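Side-chain contacts in myosin-I heavy chain (PDB 5EJY), which is an actin-based motor with ATPase activity, involved in the early steps of phagocytosis and adhesion, and represented here by a MyTH4-FERM unit of its tail: residues A[320-325]-A[404-409]; A[105-110]-A[140-145]. All blocks are in the same frame, centred on the assembly; numbering follows the deposited sequence.

Contact 1 (A[320-325]-A[404-409]); sequences NDLFNS and HPLANC
Leu322 sets its forked tip on one face of the His404 imidazole, within the helical central lobe of the FERM domain, where the C-terminal part of helix 304-322 meets the loop between helix 390-402 and strand 410-415. The evidence for a CH-pi contact is direct: CD2 of Leu322 stands 3.6 Å from the centroid of the His404 ring and 14° off its normal, while CD1 of Leu322 reaches CG of His404 at 3.8 Å. The two side chains approach from opposite directions, and with CG of His404 anti to its backbone N (chi1 -167°) the ring lies between Leu322 and CD of Pro405, which covers the far face near the rim. Its rotation is fixed at the edge: the backbone N of Leu406 donates to ND1 of His404 at 3.0 Å, almost straight at 169° and close to the ring plane, inside the type I turn from His404 to Ala407. Tyr333 of helix 331-346 adds an edge-to-face ring contact. Replacing the histidine with an alanine would probably leave the Leu406 amide without this acceptor and open a gap under the Leu322 methyls. Packing slackens beyond the ring, where CD1 of Leu406 comes no nearer than 4.4 Å to CD2 of Leu322. The solvent side is looser again: Pro405 and Asn408 are exposed, although Tyr314 OH on helix 304-322 is hydrogen-bonded to the backbone N of Asn408. The following type II turn, from Leu406 to Cys409, is closed by a weak bond of 3.4 Å from Cys409 N to Leu406 O.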
ATOM      1  N   ASN A 320      -4.892 -20.095  -9.870  1.00 26.11           N
ATOM      2  CA  ASN A 320      -4.602 -19.017 -10.808  1.00 28.73           C
ATOM      3  C   ASN A 320      -3.128 -18.950 -11.197  1.00 29.14           C
ATOM      4  O   ASN A 320      -2.801 -18.676 -12.351  1.00 28.97           O
ATOM      5  CB  ASN A 320      -5.066 -17.671 -10.256  1.00 32.56           C
ATOM      6  CG  ASN A 320      -6.573 -17.584 -10.153  1.00 43.86           C
ATOM      7  OD1 ASN A 320      -7.291 -18.233 -10.917  1.00 39.99           O
ATOM      8  ND2 ASN A 320      -7.063 -16.783  -9.209  1.00 46.14           N
ATOM      9  N   ASP A 321      -2.239 -19.204 -10.245  1.00 24.59           N
ATOM     10  CA  ASP A 321      -0.823 -19.204 -10.567  1.00 26.03           C
ATOM     11  C   ASP A 321      -0.483 -20.370 -11.513  1.00 28.78           C
ATOM     12  O   ASP A 321       0.358 -20.232 -12.390  1.00 27.35           O
ATOM     13  CB  ASP A 321       0.039 -19.272  -9.308  1.00 24.33           C
ATOM     14  CG  ASP A 321       0.096 -17.939  -8.560  1.00 23.66           C
ATOM     15  OD1 ASP A 321      -0.191 -16.891  -9.168  1.00 31.19           O
ATOM     16  OD2 ASP A 321       0.446 -17.945  -7.370  1.00 26.79           O
ATOM     17  N   LEU A 322      -1.134 -21.512 -11.331  1.00 26.39           N
ATOM     18  CA  LEU A 322      -0.845 -22.675 -12.176  1.00 29.70           C
ATOM     19  C   LEU A 322      -1.437 -22.521 -13.574  1.00 30.40           C
ATOM     20  O   LEU A 322      -1.155 -23.324 -14.474  1.00 33.49           O
ATOM     21  CB  LEU A 322      -1.284 -23.975 -11.491  1.00 26.17           C
ATOM     22  CG  LEU A 322      -0.511 -24.234 -10.201  1.00 25.43           C
ATOM     23  CD1 LEU A 322      -0.956 -25.509  -9.510  1.00 29.41           C
ATOM     24  CD2 LEU A 322       0.996 -24.278 -10.497  1.00 28.96           C
ATOM     25  N   PHE A 323      -2.238 -21.473 -13.758  1.00 31.06           N
ATOM     26  CA  PHE A 323      -2.763 -21.102 -15.072  1.00 33.24           C
ATOM     27  C   PHE A 323      -1.886 -20.019 -15.705  1.00 33.17           C
ATOM     28  O   PHE A 323      -2.165 -19.536 -16.804  1.00 34.61           O
ATOM     29  CB  PHE A 323      -4.224 -20.614 -14.977  1.00 33.33           C
ATOM     30  CG  PHE A 323      -5.258 -21.695 -15.255  1.00 35.47           C
ATOM     31  CD1 PHE A 323      -4.998 -23.024 -14.960  1.00 36.08           C
ATOM     32  CD2 PHE A 323      -6.485 -21.372 -15.820  1.00 38.50           C
ATOM     33  CE1 PHE A 323      -5.939 -24.012 -15.220  1.00 36.47           C
ATOM     34  CE2 PHE A 323      -7.433 -22.353 -16.079  1.00 38.47           C
ATOM     35  CZ  PHE A 323      -7.157 -23.677 -15.778  1.00 33.70           C
ATOM     36  N   ASN A 324      -0.822 -19.649 -14.998  1.00 26.24           N
ATOM     37  CA  ASN A 324       0.114 -18.629 -15.451  1.00 27.86           C
ATOM     38  C   ASN A 324       1.301 -19.323 -16.125  1.00 28.93           C
ATOM     39  O   ASN A 324       1.987 -20.113 -15.483  1.00 27.63           O
ATOM     40  CB  ASN A 324       0.589 -17.826 -14.229  1.00 30.81           C
ATOM     41  CG  ASN A 324       1.525 -16.678 -14.588  1.00 31.72           C
ATOM     42  OD1 ASN A 324       2.253 -16.731 -15.575  1.00 33.07           O
ATOM     43  ND2 ASN A 324       1.508 -15.633 -13.772  1.00 35.12           N
ATOM     44  N   SER A 325       1.541 -19.043 -17.406  1.00 30.02           N
ATOM     45  CA  SER A 325       2.610 -19.744 -18.133  1.00 33.89           C
ATOM     46  C   SER A 325       4.005 -19.554 -17.513  1.00 33.58           C
ATOM     47  O   SER A 325       4.890 -20.384 -17.712  1.00 35.21           O
ATOM     48  CB  SER A 325       2.618 -19.383 -19.629  1.00 31.80           C
ATOM     49  OG  SER A 325       2.822 -17.996 -19.829  1.00 37.80           O
ATOM     50  N   HIS A 404       1.009 -30.431  -6.465  1.00 36.41           N
ATOM     51  CA  HIS A 404       1.878 -29.761  -7.436  1.00 39.05           C
ATOM     52  C   HIS A 404       3.153 -29.280  -6.751  1.00 33.76           C
ATOM     53  O   HIS A 404       3.103 -28.848  -5.601  1.00 32.03           O
ATOM     54  CB  HIS A 404       1.154 -28.587  -8.088  1.00 36.43           C
ATOM     55  CG  HIS A 404       1.851 -28.052  -9.298  1.00 33.45           C
ATOM     56  ND1 HIS A 404       2.951 -27.222  -9.217  1.00 35.01           N
ATOM     57  CD2 HIS A 404       1.615 -28.241 -10.618  1.00 34.33           C
ATOM     58  CE1 HIS A 404       3.356 -26.918 -10.438  1.00 36.11           C
ATOM     59  NE2 HIS A 404       2.558 -27.518 -11.305  1.00 34.64           N
ATOM     60  N   PRO A 405       4.312 -29.383  -7.442  1.00 32.80           N
ATOM     61  CA  PRO A 405       5.594 -28.953  -6.878  1.00 30.79           C
ATOM     62  C   PRO A 405       5.567 -27.543  -6.274  1.00 26.27           C
ATOM     63  O   PRO A 405       6.281 -27.280  -5.312  1.00 27.63           O
ATOM     64  CB  PRO A 405       6.536 -28.972  -8.098  1.00 31.72           C
ATOM     65  CG  PRO A 405       5.974 -30.003  -8.980  1.00 38.41           C
ATOM     66  CD  PRO A 405       4.471 -29.947  -8.795  1.00 32.94           C
ATOM     67  N   LEU A 406       4.746 -26.654  -6.820  1.00 30.45           N
ATOM     68  CA  LEU A 406       4.747 -25.252  -6.378  1.00 26.35           C
ATOM     69  C   LEU A 406       3.754 -24.956  -5.251  1.00 30.30           C
ATOM     70  O   LEU A 406       3.668 -23.815  -4.771  1.00 26.14           O
ATOM     71  CB  LEU A 406       4.481 -24.319  -7.563  1.00 22.44           C
ATOM     72  CG  LEU A 406       5.538 -24.327  -8.668  1.00 23.49           C
ATOM     73  CD1 LEU A 406       5.190 -23.316  -9.727  1.00 24.88           C
ATOM     74  CD2 LEU A 406       6.918 -24.037  -8.089  1.00 24.54           C
ATOM     75  N   ALA A 407       3.003 -25.967  -4.828  1.00 28.03           N
ATOM     76  CA  ALA A 407       2.089 -25.793  -3.699  1.00 29.91           C
ATOM     77  C   ALA A 407       2.837 -25.383  -2.450  1.00 28.40           C
ATOM     78  O   ALA A 407       3.899 -25.915  -2.155  1.00 28.74           O
ATOM     79  CB  ALA A 407       1.293 -27.077  -3.437  1.00 33.84           C
ATOM     80  N   ASN A 408       2.277 -24.435  -1.704  1.00 27.06           N
ATOM     81  CA  ASN A 408       2.851 -24.045  -0.417  1.00 30.66           C
ATOM     82  C   ASN A 408       4.216 -23.359  -0.522  1.00 27.22           C
ATOM     83  O   ASN A 408       5.029 -23.418   0.397  1.00 27.76           O
ATOM     84  CB  ASN A 408       2.911 -25.251   0.512  1.00 34.00           C
ATOM     85  CG  ASN A 408       1.546 -25.884   0.710  1.00 41.85           C
ATOM     86  OD1 ASN A 408       0.575 -25.194   1.028  1.00 42.41           O
ATOM     87  ND2 ASN A 408       1.455 -27.189   0.490  1.00 42.36           N
ATOM     88  N   CYS A 409       4.443 -22.688  -1.645  1.00 25.42           N
ATOM     89  CA  CYS A 409       5.673 -21.931  -1.868  1.00 22.55           C
ATOM     90  C   CYS A 409       5.360 -20.485  -2.231  1.00 23.46           C
ATOM     91  O   CYS A 409       4.395 -20.225  -2.943  1.00 22.76           O
ATOM     92  CB  CYS A 409       6.457 -22.530  -3.044  1.00 30.27           C
ATOM     93  SG  CYS A 409       7.126 -24.180  -2.759  1.00 31.67           S
TER

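Contact 2 (A[105-110]-A[140-145])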
ATOM      1  N   ILE A 105       5.908  26.351   6.747  1.00 20.70           N
ATOM      2  CA  ILE A 105       4.524  26.039   6.421  1.00 20.11           C
ATOM      3  C   ILE A 105       3.643  26.017   7.662  1.00 22.68           C
ATOM      4  O   ILE A 105       2.571  26.634   7.681  1.00 23.61           O
ATOM      5  CB  ILE A 105       4.406  24.694   5.648  1.00 24.57           C
ATOM      6  CG1 ILE A 105       5.113  24.797   4.289  1.00 22.04           C
ATOM      7  CG2 ILE A 105       2.936  24.279   5.483  1.00 20.73           C
ATOM      8  CD1 ILE A 105       5.580  23.440   3.738  1.00 23.97           C
ATOM      9  N   TYR A 106       4.073  25.324   8.710  1.00 20.26           N
ATOM     10  CA  TYR A 106       3.231  25.254   9.899  1.00 23.33           C
ATOM     11  C   TYR A 106       3.027  26.634  10.537  1.00 23.75           C
ATOM     12  O   TYR A 106       1.947  26.936  11.012  1.00 23.72           O
ATOM     13  CB  TYR A 106       3.807  24.286  10.926  1.00 20.74           C
ATOM     14  CG  TYR A 106       3.397  22.843  10.715  1.00 20.84           C
ATOM     15  CD1 TYR A 106       2.173  22.379  11.171  1.00 23.49           C
ATOM     16  CD2 TYR A 106       4.234  21.948  10.047  1.00 21.28           C
ATOM     17  CE1 TYR A 106       1.789  21.056  10.988  1.00 23.13           C
ATOM     18  CE2 TYR A 106       3.859  20.613   9.863  1.00 20.35           C
ATOM     19  CZ  TYR A 106       2.638  20.179  10.340  1.00 22.11           C
ATOM     20  OH  TYR A 106       2.250  18.868  10.173  1.00 20.71           O
ATOM     21  N   CYS A 107       4.066  27.463  10.537  1.00 23.16           N
ATOM     22  CA  CYS A 107       3.966  28.800  11.125  1.00 22.22           C
ATOM     23  C   CYS A 107       2.992  29.659  10.347  1.00 24.83           C
ATOM     24  O   CYS A 107       2.270  30.462  10.934  1.00 23.35           O
ATOM     25  CB  CYS A 107       5.331  29.495  11.182  1.00 21.36           C
ATOM     26  SG  CYS A 107       6.414  28.878  12.446  1.00 25.80           S
ATOM     27  N   GLN A 108       2.984  29.513   9.024  1.00 23.51           N
ATOM     28  CA  GLN A 108       2.020  30.242   8.203  1.00 20.91           C
ATOM     29  C   GLN A 108       0.588  29.840   8.526  1.00 27.31           C
ATOM     30  O   GLN A 108      -0.317  30.680   8.506  1.00 23.72           O
ATOM     31  CB  GLN A 108       2.284  30.037   6.712  1.00 23.75           C
ATOM     32  CG  GLN A 108       3.596  30.636   6.226  1.00 23.68           C
ATOM     33  CD  GLN A 108       3.771  30.508   4.717  1.00 24.30           C
ATOM     34  OE1 GLN A 108       2.804  30.298   3.980  1.00 24.97           O
ATOM     35  NE2 GLN A 108       5.006  30.640   4.254  1.00 26.57           N
ATOM     36  N   LEU A 109       0.373  28.557   8.812  1.00 21.19           N
ATOM     37  CA  LEU A 109      -0.982  28.079   9.123  1.00 24.46           C
ATOM     38  C   LEU A 109      -1.424  28.481  10.536  1.00 25.70           C
ATOM     39  O   LEU A 109      -2.593  28.806  10.769  1.00 23.34           O
ATOM     40  CB  LEU A 109      -1.081  26.559   8.941  1.00 21.81           C
ATOM     41  CG  LEU A 109      -0.682  26.089   7.540  1.00 24.61           C
ATOM     42  CD1 LEU A 109      -0.686  24.561   7.427  1.00 23.96           C
ATOM     43  CD2 LEU A 109      -1.584  26.724   6.475  1.00 24.35           C
ATOM     44  N   ILE A 110      -0.492  28.435  11.481  1.00 25.76           N
ATOM     45  CA  ILE A 110      -0.773  28.940  12.826  1.00 24.31           C
ATOM     46  C   ILE A 110      -1.164  30.406  12.728  1.00 27.89           C
ATOM     47  O   ILE A 110      -2.201  30.826  13.251  1.00 25.11           O
ATOM     48  CB  ILE A 110       0.446  28.795  13.740  1.00 23.33           C
ATOM     49  CG1 ILE A 110       0.759  27.313  13.956  1.00 23.95           C
ATOM     50  CG2 ILE A 110       0.205  29.506  15.091  1.00 28.37           C
ATOM     51  CD1 ILE A 110       2.143  27.045  14.500  1.00 23.34           C
ATOM     52  N   ARG A 140      11.409  18.885  15.218  1.00 32.10           N
ATOM     53  CA  ARG A 140      11.494  18.815  16.670  1.00 29.61           C
ATOM     54  C   ARG A 140      11.563  20.196  17.318  1.00 30.71           C
ATOM     55  O   ARG A 140      11.236  20.346  18.492  1.00 32.96           O
ATOM     56  CB  ARG A 140      12.719  18.001  17.090  1.00 32.04           C
ATOM     57  CG  ARG A 140      14.023  18.613  16.644  1.00 38.56           C
ATOM     58  N   LYS A 141      11.983  21.197  16.553  1.00 30.68           N
ATOM     59  CA  LYS A 141      12.121  22.554  17.081  1.00 34.03           C
ATOM     60  C   LYS A 141      10.781  23.263  17.243  1.00 36.75           C
ATOM     61  O   LYS A 141      10.661  24.217  18.015  1.00 33.13           O
ATOM     62  CB  LYS A 141      13.035  23.390  16.174  1.00 33.51           C
ATOM     63  CG  LYS A 141      14.437  22.825  16.018  1.00 41.34           C
ATOM     64  CD  LYS A 141      14.980  22.329  17.347  1.00 42.41           C
ATOM     65  N   LEU A 142       9.764  22.792  16.530  1.00 29.75           N
ATOM     66  CA  LEU A 142       8.475  23.464  16.551  1.00 23.93           C
ATOM     67  C   LEU A 142       7.343  22.585  17.071  1.00 27.08           C
ATOM     68  O   LEU A 142       6.311  23.090  17.502  1.00 27.88           O
ATOM     69  CB  LEU A 142       8.137  23.990  15.147  1.00 25.12           C
ATOM     70  CG  LEU A 142       6.759  24.613  14.889  1.00 28.14           C
ATOM     71  CD1 LEU A 142       6.514  25.889  15.732  1.00 27.55           C
ATOM     72  CD2 LEU A 142       6.627  24.910  13.400  1.00 25.08           C
ATOM     73  N   ILE A 143       7.530  21.271  17.042  1.00 24.28           N
ATOM     74  CA  ILE A 143       6.402  20.374  17.250  1.00 26.55           C
ATOM     75  C   ILE A 143       5.677  20.541  18.592  1.00 25.69           C
ATOM     76  O   ILE A 143       4.479  20.382  18.646  1.00 26.04           O
ATOM     77  CB  ILE A 143       6.772  18.900  17.056  1.00 25.09           C
ATOM     78  CG1 ILE A 143       5.509  18.032  17.100  1.00 27.41           C
ATOM     79  CG2 ILE A 143       7.824  18.467  18.069  1.00 30.36           C
ATOM     80  CD1 ILE A 143       5.706  16.659  16.456  1.00 38.53           C
ATOM     81  N   LYS A 144       6.400  20.837  19.666  1.00 30.11           N
ATOM     82  CA  LYS A 144       5.742  21.031  20.962  1.00 27.03           C
ATOM     83  C   LYS A 144       4.879  22.295  20.987  1.00 27.50           C
ATOM     84  O   LYS A 144       3.804  22.311  21.580  1.00 28.78           O
ATOM     85  CB  LYS A 144       6.764  21.055  22.094  1.00 36.40           C
ATOM     86  CG  LYS A 144       7.601  19.795  22.180  1.00 39.57           C
ATOM     87  CD  LYS A 144       7.274  18.977  23.416  1.00 45.97           C
ATOM     88  CE  LYS A 144       8.462  18.110  23.829  1.00 49.42           C
ATOM     89  NZ  LYS A 144       8.145  17.236  24.993  1.00 56.46           N
ATOM     90  N   TYR A 145       5.347  23.352  20.335  1.00 26.58           N
ATOM     91  CA  TYR A 145       4.574  24.581  20.258  1.00 27.35           C
ATOM     92  C   TYR A 145       3.319  24.349  19.441  1.00 26.79           C
ATOM     93  O   TYR A 145       2.247  24.840  19.779  1.00 26.02           O
ATOM     94  CB  TYR A 145       5.400  25.703  19.629  1.00 28.91           C
ATOM     95  CG  TYR A 145       6.609  26.080  20.445  1.00 28.20           C
ATOM     96  CD1 TYR A 145       6.503  26.985  21.507  1.00 32.29           C
ATOM     97  CD2 TYR A 145       7.851  25.535  20.171  1.00 29.37           C
ATOM     98  CE1 TYR A 145       7.622  27.330  22.258  1.00 28.66           C
ATOM     99  CE2 TYR A 145       8.965  25.872  20.919  1.00 32.87           C
ATOM    100  CZ  TYR A 145       8.841  26.771  21.960  1.00 33.06           C
ATOM    101  OH  TYR A 145       9.948  27.108  22.702  1.00 40.02           O
TER
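Leu142 meets Tyr106 and Cys107 in the all-helical MyTH4 domain, where the N-terminal region of helix 143-155 packs on helix 102-112. The pairing is apolar and small, 134 Å² in all, with no hydrogen bond between the segments, and the backbones stay well apart: the closest CA atoms, those of Tyr106 and Leu142, are 8.7 Å from each other. Leu142 spans that interval. Its CB points toward helix 102-112 but serves as a spacer, and CG of Leu142, held anti to the backbone N (chi1 174°), carries the fork onward while still 4.9 Å from CB of Tyr106. Here the branches part. CD1 of Leu142 turns back along its own segment to lie 4.1 Å from CB of Tyr145. The same CD1 of Leu142 approaches CD1 of Ile110 only to 4.7 Å. CD2 of Leu142 does the touching, resting 3.8 Å from CB of Tyr106, so that it meets the root of the tyrosine and not its ring. That ring leads away from the contact, meets Phe146 edge-to-face, and ends in a hydroxyl hydrogen-bonded to Phe136 O, which accounts for its buried polar tip. Tyr19 of helix 16-23 touches both Leu142 and Cys107, extending the apolar cluster to a third helix. All three residues that touch are buried, whereas Arg140 and Lys141 of the same segment are exposed. Across the contact, the second neighbour of CD2 of Leu142 is a sulfur: SG of Cys107, anti to its carbonyl carbon (chi1 -75°), stands 4.1 Å away.

In the fold
From the N terminus the chain first reaches contact 2, which brings helix 102-112 and the start of helix 143-155 together around an excursion of 29 residues that includes helix 119-133, all in the MyTH4 domain. The chain then passes through the ubiquitin-like part of the FERM unit before contact 1 opens. That contact closes a longer, strand-free loop of 78 residues, running from helix 331-346 to helix 390-402 in the FERM central lobe, just ahead of strand 410-415. The two closures are in series, neither nested nor crossed. Their centres lie 53 Å apart on opposite sides of the chain's centre; contact 2 joins parts of the MyTH4 domain and contact 1 parts of the FERM central lobe.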